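Local coordinates for repressor protein C2 (Enterobacteria phage P22, PDB 2R1J) that maintains the lysogenic state of the phage by binding the OR and OL operators and blocking transcription of the genes needed for lytic development, at residues S36-E39 and E44-G47; K26-S31 and L50-K55. All coordinates share one frame; numbering follows the deposited sequence.

Contact 1 of 2, residues S36-E39 and E44-G47. With nucleotides of chain A; nucleotides of chain B.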
loop_
_atom_site.group_PDB
_atom_site.type_symbol
_atom_site.label_atom_id
_atom_site.label_comp_id
_atom_site.label_asym_id
_atom_site.label_seq_id
_atom_site.Cartn_x
_atom_site.Cartn_y
_atom_site.Cartn_z
ATOM N N SER C 36 -9.045 -10.026 10.080
ATOM C CA SER C 36 -8.536 -10.716 11.268
ATOM C C SER C 36 -7.042 -10.957 11.175
ATOM O O SER C 36 -6.301 -10.776 12.140
ATOM C CB SER C 36 -9.277 -12.042 11.468
ATOM O OG SER C 36 -8.655 -12.820 12.470
ATOM N N GLN C 37 -6.580 -11.321 9.978
ATOM C CA GLN C 37 -5.163 -11.571 9.788
ATOM C C GLN C 37 -4.346 -10.281 9.919
ATOM O O GLN C 37 -3.279 -10.301 10.511
ATOM C CB GLN C 37 -4.947 -12.247 8.427
ATOM C CG GLN C 37 -5.562 -13.608 8.316
ATOM C CD GLN C 37 -5.652 -14.093 6.869
ATOM O OE1 GLN C 37 -5.713 -13.285 5.934
ATOM N NE2 GLN C 37 -5.688 -15.409 6.687
ATOM N N TRP C 38 -4.832 -9.171 9.371
ATOM C CA TRP C 38 -4.118 -7.911 9.485
ATOM C C TRP C 38 -4.075 -7.454 10.943
ATOM O O TRP C 38 -3.038 -6.985 11.422
ATOM C CB TRP C 38 -4.782 -6.799 8.677
ATOM C CG TRP C 38 -4.844 -7.096 7.212
ATOM C CD1 TRP C 38 -4.090 -8.020 6.524
ATOM C CD2 TRP C 38 -5.711 -6.491 6.267
ATOM N NE1 TRP C 38 -4.460 -8.029 5.191
ATOM C CE2 TRP C 38 -5.452 -7.098 5.004
ATOM C CE3 TRP C 38 -6.686 -5.496 6.354
ATOM C CZ2 TRP C 38 -6.145 -6.741 3.843
ATOM C CZ3 TRP C 38 -7.385 -5.135 5.201
ATOM C CH2 TRP C 38 -7.112 -5.756 3.955
ATOM N N GLU C 39 -5.195 -7.602 11.647
ATOM C CA GLU C 39 -5.233 -7.123 13.042
ATOM C C GLU C 39 -4.301 -7.885 13.964
ATOM O O GLU C 39 -3.739 -7.296 14.892
ATOM C CB GLU C 39 -6.670 -7.156 13.603
ATOM C CG GLU C 39 -7.602 -6.301 12.790
ATOM C CD GLU C 39 -8.955 -6.042 13.442
ATOM O OE1 GLU C 39 -9.387 -6.859 14.268
ATOM O OE2 GLU C 39 -9.573 -5.029 13.076
ATOM N N GLU C 44 0.123 -8.498 6.296
ATOM C CA GLU C 44 -0.054 -7.050 6.150
ATOM C C GLU C 44 -0.809 -6.845 4.837
ATOM O O GLU C 44 -0.670 -7.633 3.890
ATOM C CB GLU C 44 1.276 -6.319 6.077
ATOM C CG GLU C 44 1.938 -6.210 7.429
ATOM C CD GLU C 44 3.226 -5.405 7.430
ATOM O OE1 GLU C 44 3.549 -4.716 6.434
ATOM O OE2 GLU C 44 3.927 -5.455 8.462
ATOM N N PRO C 45 -1.628 -5.790 4.759
ATOM C CA PRO C 45 -2.377 -5.557 3.527
ATOM C C PRO C 45 -1.477 -5.212 2.341
ATOM O O PRO C 45 -0.449 -4.548 2.508
ATOM C CB PRO C 45 -3.298 -4.391 3.883
ATOM C CG PRO C 45 -2.546 -3.668 4.977
ATOM C CD PRO C 45 -1.889 -4.750 5.777
ATOM N N ASN C 46 -1.903 -5.650 1.160
ATOM C CA ASN C 46 -1.135 -5.348 -0.035
ATOM C C ASN C 46 -1.384 -3.873 -0.415
ATOM O O ASN C 46 -2.074 -3.151 0.297
ATOM C CB ASN C 46 -1.482 -6.335 -1.178
ATOM C CG ASN C 46 -2.878 -6.167 -1.730
ATOM O OD1 ASN C 46 -3.496 -5.110 -1.587
ATOM N ND2 ASN C 46 -3.377 -7.199 -2.393
ATOM N N GLY C 47 -0.817 -3.419 -1.524
ATOM C CA GLY C 47 -0.938 -2.013 -1.883
ATOM C C GLY C 47 -2.344 -1.473 -2.030
ATOM O O GLY C 47 -2.726 -0.475 -1.408
ATOM P P DC A 13 -3.784 -9.014 1.491
ATOM O OP1 DC A 13 -3.939 -7.590 1.193
ATOM O OP2 DC A 13 -4.069 -9.538 2.845
ATOM O "O5'" DC A 13 -4.794 -9.732 0.512
ATOM C "C5'" DC A 13 -5.898 -10.474 1.002
ATOM C "C4'" DC A 13 -6.149 -11.651 0.091
ATOM O "O4'" DC A 13 -5.057 -12.596 0.291
ATOM C "C3'" DC A 13 -7.413 -12.411 0.491
ATOM O "O3'" DC A 13 -8.537 -12.064 -0.281
ATOM C "C2'" DC A 13 -7.062 -13.878 0.320
ATOM C "C1'" DC A 13 -5.545 -13.933 0.185
ATOM N N1 DC A 13 -4.971 -14.732 1.290
ATOM C C2 DC A 13 -4.895 -16.120 1.132
ATOM O O2 DC A 13 -5.391 -16.613 0.131
ATOM N N3 DC A 13 -4.315 -16.875 2.088
ATOM C C4 DC A 13 -3.849 -16.306 3.201
ATOM N N4 DC A 13 -3.243 -17.094 4.108
ATOM C C5 DC A 13 -3.966 -14.899 3.426
ATOM C C6 DC A 13 -4.516 -14.153 2.444
ATOM P P DT A 12 2.472 -9.907 3.674
ATOM O OP1 DT A 12 2.783 -8.502 3.351
ATOM O OP2 DT A 12 2.316 -10.330 5.079
ATOM O "O5'" DT A 12 1.217 -10.394 2.841
ATOM C "C5'" DT A 12 1.062 -9.953 1.496
ATOM C "C4'" DT A 12 -0.191 -10.525 0.887
ATOM O "O4'" DT A 12 -0.068 -11.971 0.754
ATOM C "C3'" DT A 12 -1.461 -10.274 1.708
ATOM O "O3'" DT A 12 -2.380 -9.541 0.891
ATOM C "C2'" DT A 12 -1.943 -11.668 2.080
ATOM C "C1'" DT A 12 -1.321 -12.564 1.017
ATOM N N1 DT A 12 -1.070 -13.960 1.426
ATOM C C2 DT A 12 -1.558 -14.956 0.615
ATOM O O2 DT A 12 -2.231 -14.748 -0.374
ATOM N N3 DT A 12 -1.223 -16.223 1.002
ATOM C C4 DT A 12 -0.469 -16.595 2.060
ATOM O O4 DT A 12 -0.181 -17.793 2.214
ATOM C C5 DT A 12 -0.034 -15.516 2.917
ATOM C C7 DT A 12 0.722 -15.839 4.165
ATOM C C6 DT A 12 -0.341 -14.258 2.560
ATOM P P DT B 4 -9.611 -12.234 16.151
ATOM O OP1 DT B 4 -8.783 -11.654 17.232
ATOM O OP2 DT B 4 -9.587 -11.579 14.808
ATOM O "O5'" DT B 4 -9.206 -13.765 16.038
ATOM C "C5'" DT B 4 -9.372 -14.617 17.174
ATOM C "C4'" DT B 4 -9.047 -16.052 16.838
ATOM O "O4'" DT B 4 -10.047 -16.611 15.963
ATOM C "C3'" DT B 4 -7.696 -16.316 16.173
ATOM O "O3'" DT B 4 -7.148 -17.468 16.809
ATOM C "C2'" DT B 4 -8.066 -16.619 14.727
ATOM C "C1'" DT B 4 -9.414 -17.293 14.880
ATOM N N1 DT B 4 -10.336 -17.213 13.734
ATOM C C2 DT B 4 -10.913 -18.384 13.267
ATOM O O2 DT B 4 -10.598 -19.495 13.656
ATOM N N3 DT B 4 -11.877 -18.205 12.312
ATOM C C4 DT B 4 -12.295 -17.009 11.770
ATOM O O4 DT B 4 -13.208 -16.997 10.963
ATOM C C5 DT B 4 -11.597 -15.833 12.239
ATOM C C7 DT B 4 -11.946 -14.505 11.654
ATOM C C6 DT B 4 -10.657 -15.989 13.187
#
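Pro-45 lies over one face of the Trp-38 indole, with its CB 3.8 Å from the centroid of the six-membered ring. The approach is only 17° off the ring normal, a CH-pi contact from above. CB sits toward the rim, over the CE2-CZ2 bond, 3.6 Å from Trp-38 CE2. Pro-45 N lies over the same face of the indole, above the five-membered ring near NE1. Trp-38 CG stands beside its own backbone N, anti to the carbonyl carbon (chi1 -61°), which swings the indole off helix 32-39 toward the loop 44-47. That helix ends the helix-turn-helix of this Cro/C1-type DNA-binding domain, and the loop leads on to helix 47-56. The DC13 phosphorus of chain A lies in the indole plane, at its edge, and Trp-38 NE1 donates to DC13 OP2 at 2.8 Å. Asn-46 N takes the other oxygen, DC13 OP1, also at 2.8 Å and fairly straight (161°). One phosphate is thus gripped from both segments. Glu-44 N bonds OP2 of DT12 of chain A at 3.1 Å, one nucleotide along. Ser-36 OG reaches the other strand, donating to DT4 OP2 of chain B at 2.8 Å.

Contact 2 of 2, residues K26-S31 and L50-K55. With nucleotides of chain A.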
loop_
_atom_site.group_PDB
_atom_site.type_symbol
_atom_site.label_atom_id
_atom_site.label_comp_id
_atom_site.label_asym_id
_atom_site.label_seq_id
_atom_site.Cartn_x
_atom_site.Cartn_y
_atom_site.Cartn_z
ATOM N N LYS C 26 -16.165 -5.738 4.010
ATOM C CA LYS C 26 -17.055 -5.355 2.919
ATOM C C LYS C 26 -16.679 -3.981 2.374
ATOM O O LYS C 26 -16.707 -3.744 1.163
ATOM C CB LYS C 26 -18.515 -5.332 3.412
ATOM C CG LYS C 26 -19.533 -5.004 2.329
ATOM C CD LYS C 26 -19.663 -6.128 1.325
ATOM C CE LYS C 26 -20.485 -5.689 0.112
ATOM N NZ LYS C 26 -20.503 -6.742 -0.949
ATOM N N MET C 27 -16.328 -3.068 3.273
ATOM C CA MET C 27 -15.928 -1.721 2.894
ATOM C C MET C 27 -14.621 -1.699 2.085
ATOM O O MET C 27 -14.476 -0.915 1.148
ATOM C CB MET C 27 -15.738 -0.863 4.142
ATOM C CG MET C 27 -17.015 -0.518 4.917
ATOM S SD MET C 27 -16.556 0.335 6.481
ATOM C CE MET C 27 -16.327 1.989 5.843
ATOM N N VAL C 28 -13.675 -2.557 2.471
ATOM C CA VAL C 28 -12.353 -2.652 1.820
ATOM C C VAL C 28 -12.344 -3.551 0.588
ATOM O O VAL C 28 -11.571 -3.318 -0.346
ATOM C CB VAL C 28 -11.309 -3.184 2.842
ATOM C CG1 VAL C 28 -9.934 -3.392 2.190
ATOM C CG2 VAL C 28 -11.226 -2.207 4.011
ATOM N N GLY C 29 -13.188 -4.568 0.585
ATOM C CA GLY C 29 -13.227 -5.487 -0.538
ATOM C C GLY C 29 -12.472 -6.781 -0.270
ATOM O O GLY C 29 -11.936 -7.394 -1.197
ATOM N N VAL C 30 -12.403 -7.182 1.000
ATOM C CA VAL C 30 -11.752 -8.431 1.383
ATOM C C VAL C 30 -12.643 -9.159 2.364
ATOM O O VAL C 30 -13.656 -8.618 2.798
ATOM C CB VAL C 30 -10.379 -8.215 2.058
ATOM C CG1 VAL C 30 -9.427 -7.527 1.068
ATOM C CG2 VAL C 30 -10.504 -7.371 3.321
ATOM N N SER C 31 -12.254 -10.377 2.715
ATOM C CA SER C 31 -13.024 -11.173 3.656
ATOM C C SER C 31 -12.793 -10.715 5.085
ATOM O O SER C 31 -11.849 -9.996 5.392
ATOM C CB SER C 31 -12.619 -12.642 3.553
ATOM O OG SER C 31 -11.285 -12.845 3.984
ATOM N N LEU C 50 -4.227 -1.724 1.350
ATOM C CA LEU C 50 -3.856 -0.775 2.387
ATOM C C LEU C 50 -4.520 0.570 2.096
ATOM O O LEU C 50 -5.029 1.227 3.013
ATOM C CB LEU C 50 -2.329 -0.596 2.477
ATOM C CG LEU C 50 -1.810 0.487 3.446
ATOM C CD1 LEU C 50 -2.176 0.183 4.896
ATOM C CD2 LEU C 50 -0.297 0.555 3.271
ATOM N N LEU C 51 -4.521 0.992 0.842
ATOM C CA LEU C 51 -5.146 2.275 0.529
ATOM C C LEU C 51 -6.648 2.227 0.817
ATOM O O LEU C 51 -7.196 3.151 1.434
ATOM C CB LEU C 51 -4.855 2.656 -0.913
ATOM C CG LEU C 51 -3.617 3.554 -1.046
ATOM C CD1 LEU C 51 -3.980 4.944 -0.480
ATOM C CD2 LEU C 51 -2.429 3.004 -0.284
ATOM N N ALA C 52 -7.322 1.150 0.420
ATOM C CA ALA C 52 -8.762 1.053 0.682
ATOM C C ALA C 52 -9.061 0.997 2.178
ATOM O O ALA C 52 -10.079 1.530 2.644
ATOM C CB ALA C 52 -9.354 -0.183 -0.040
ATOM N N LEU C 53 -8.175 0.348 2.928
ATOM C CA LEU C 53 -8.316 0.221 4.363
ATOM C C LEU C 53 -8.172 1.603 5.031
ATOM O O LEU C 53 -8.959 1.964 5.920
ATOM C CB LEU C 53 -7.245 -0.734 4.899
ATOM C CG LEU C 53 -7.167 -0.923 6.417
ATOM C CD1 LEU C 53 -8.448 -1.598 6.923
ATOM C CD2 LEU C 53 -5.940 -1.789 6.762
ATOM N N SER C 54 -7.187 2.372 4.592
ATOM C CA SER C 54 -6.961 3.698 5.161
ATOM C C SER C 54 -8.208 4.570 4.945
ATOM O O SER C 54 -8.586 5.341 5.827
ATOM C CB SER C 54 -5.731 4.350 4.526
ATOM O OG SER C 54 -5.939 4.631 3.158
ATOM N N LYS C 55 -8.845 4.452 3.788
ATOM C CA LYS C 55 -10.050 5.246 3.529
ATOM C C LYS C 55 -11.200 4.780 4.431
ATOM O O LYS C 55 -11.878 5.603 5.061
ATOM C CB LYS C 55 -10.447 5.154 2.059
ATOM C CG LYS C 55 -9.472 5.872 1.170
ATOM C CD LYS C 55 -9.780 5.682 -0.285
ATOM C CE LYS C 55 -8.757 6.439 -1.115
ATOM N NZ LYS C 55 -7.351 6.078 -0.714
ATOM P P DT A 14 -10.004 -12.192 0.375
ATOM O OP1 DT A 14 -10.861 -11.280 -0.407
ATOM O OP2 DT A 14 -9.878 -12.032 1.837
ATOM O "O5'" DT A 14 -10.430 -13.679 0.026
ATOM C "C5'" DT A 14 -10.325 -14.130 -1.324
ATOM C "C4'" DT A 14 -10.720 -15.581 -1.408
ATOM O "O4'" DT A 14 -9.672 -16.383 -0.816
ATOM C "C3'" DT A 14 -11.983 -15.837 -0.590
ATOM O "O3'" DT A 14 -12.998 -16.531 -1.288
ATOM C "C2'" DT A 14 -11.524 -16.651 0.595
ATOM C "C1'" DT A 14 -10.204 -17.261 0.171
ATOM N N1 DT A 14 -9.274 -17.268 1.315
ATOM C C2 DT A 14 -8.695 -18.444 1.729
ATOM O O2 DT A 14 -8.924 -19.526 1.209
ATOM N N3 DT A 14 -7.845 -18.317 2.791
ATOM C C4 DT A 14 -7.555 -17.170 3.485
ATOM O O4 DT A 14 -6.774 -17.215 4.423
ATOM C C5 DT A 14 -8.226 -15.971 3.017
ATOM C C7 DT A 14 -8.019 -14.677 3.745
ATOM C C6 DT A 14 -9.020 -16.077 1.960
#
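The Val-28 peptide group puts its carbonyl oxygen 3.9 Å from Ala-52 CB. On the other helix, the peptide plane at Leu-51 receives two donors from one and the same face: Ser-54 OG at 2.6 Å from Leu-51 O, tilted 23° from the carbonyl plane, and the routine helical N-H of Lys-55. The contact packs the C-terminal end of helix 21-28, the first helix of the helix-turn-helix, against helix 47-56 of the same Cro/C1-type domain.

The two methyl groups of Val-28 have different partners. CG1 is anti to the backbone N (chi1 176°) and meets Ala-52 CB. CG2, beside the N, comes against the Leu-53 backbone, 3.8 Å from its CA, and also touches Leu-53 CD1 at 4.1 Å. The small Ala-52 side chain points at helix 21-28 and lets the backbones close to 5.3 Å between the CA atoms of Val-28 and Ala-52. Leu-53 reaches on to Leu-64 of helix 61-66, while helix 47-56 also meets the second subunit, where Lys-55 NZ forms a salt bridge with Asp-62 of that chain.

Beyond Val-28 the chain leaves the helix at Gly-29, with a positive phi of 100°, and turns toward the DNA. Ser-31 then serves as N-cap of helix 32-39, its OG taking the N-H of Ala-34. Residue and phosphate meet at a single oxygen: OP2 of DT14 of chain A accepts from Ser-31 N at 3.0 Å and from Ser-31 OG at 2.7 Å.

Overall arrangement
The centres of contact 1 and contact 2 lie about 10 Å apart, and contact 1 is nested within the loop of chain that contact 2 closes. Trp-38 joins them: its CH2 is 3.8 Å from Val-30 CG2 and 4.1 Å from Val-28 CG1, while its CE3 is 3.8 Å from Leu-53 CD2. Pro-45 CB adds a touch on Leu-50 N, also at 3.8 Å. One hydrophobic cluster therefore connects helices 21-28, 32-39 and 47-56. On its DNA side, contact 1 holds the phosphates of DT12 and DC13 and contact 2 that of DT14, three consecutive nucleotides of chain A. Residues of both contacts also lie at the second subunit.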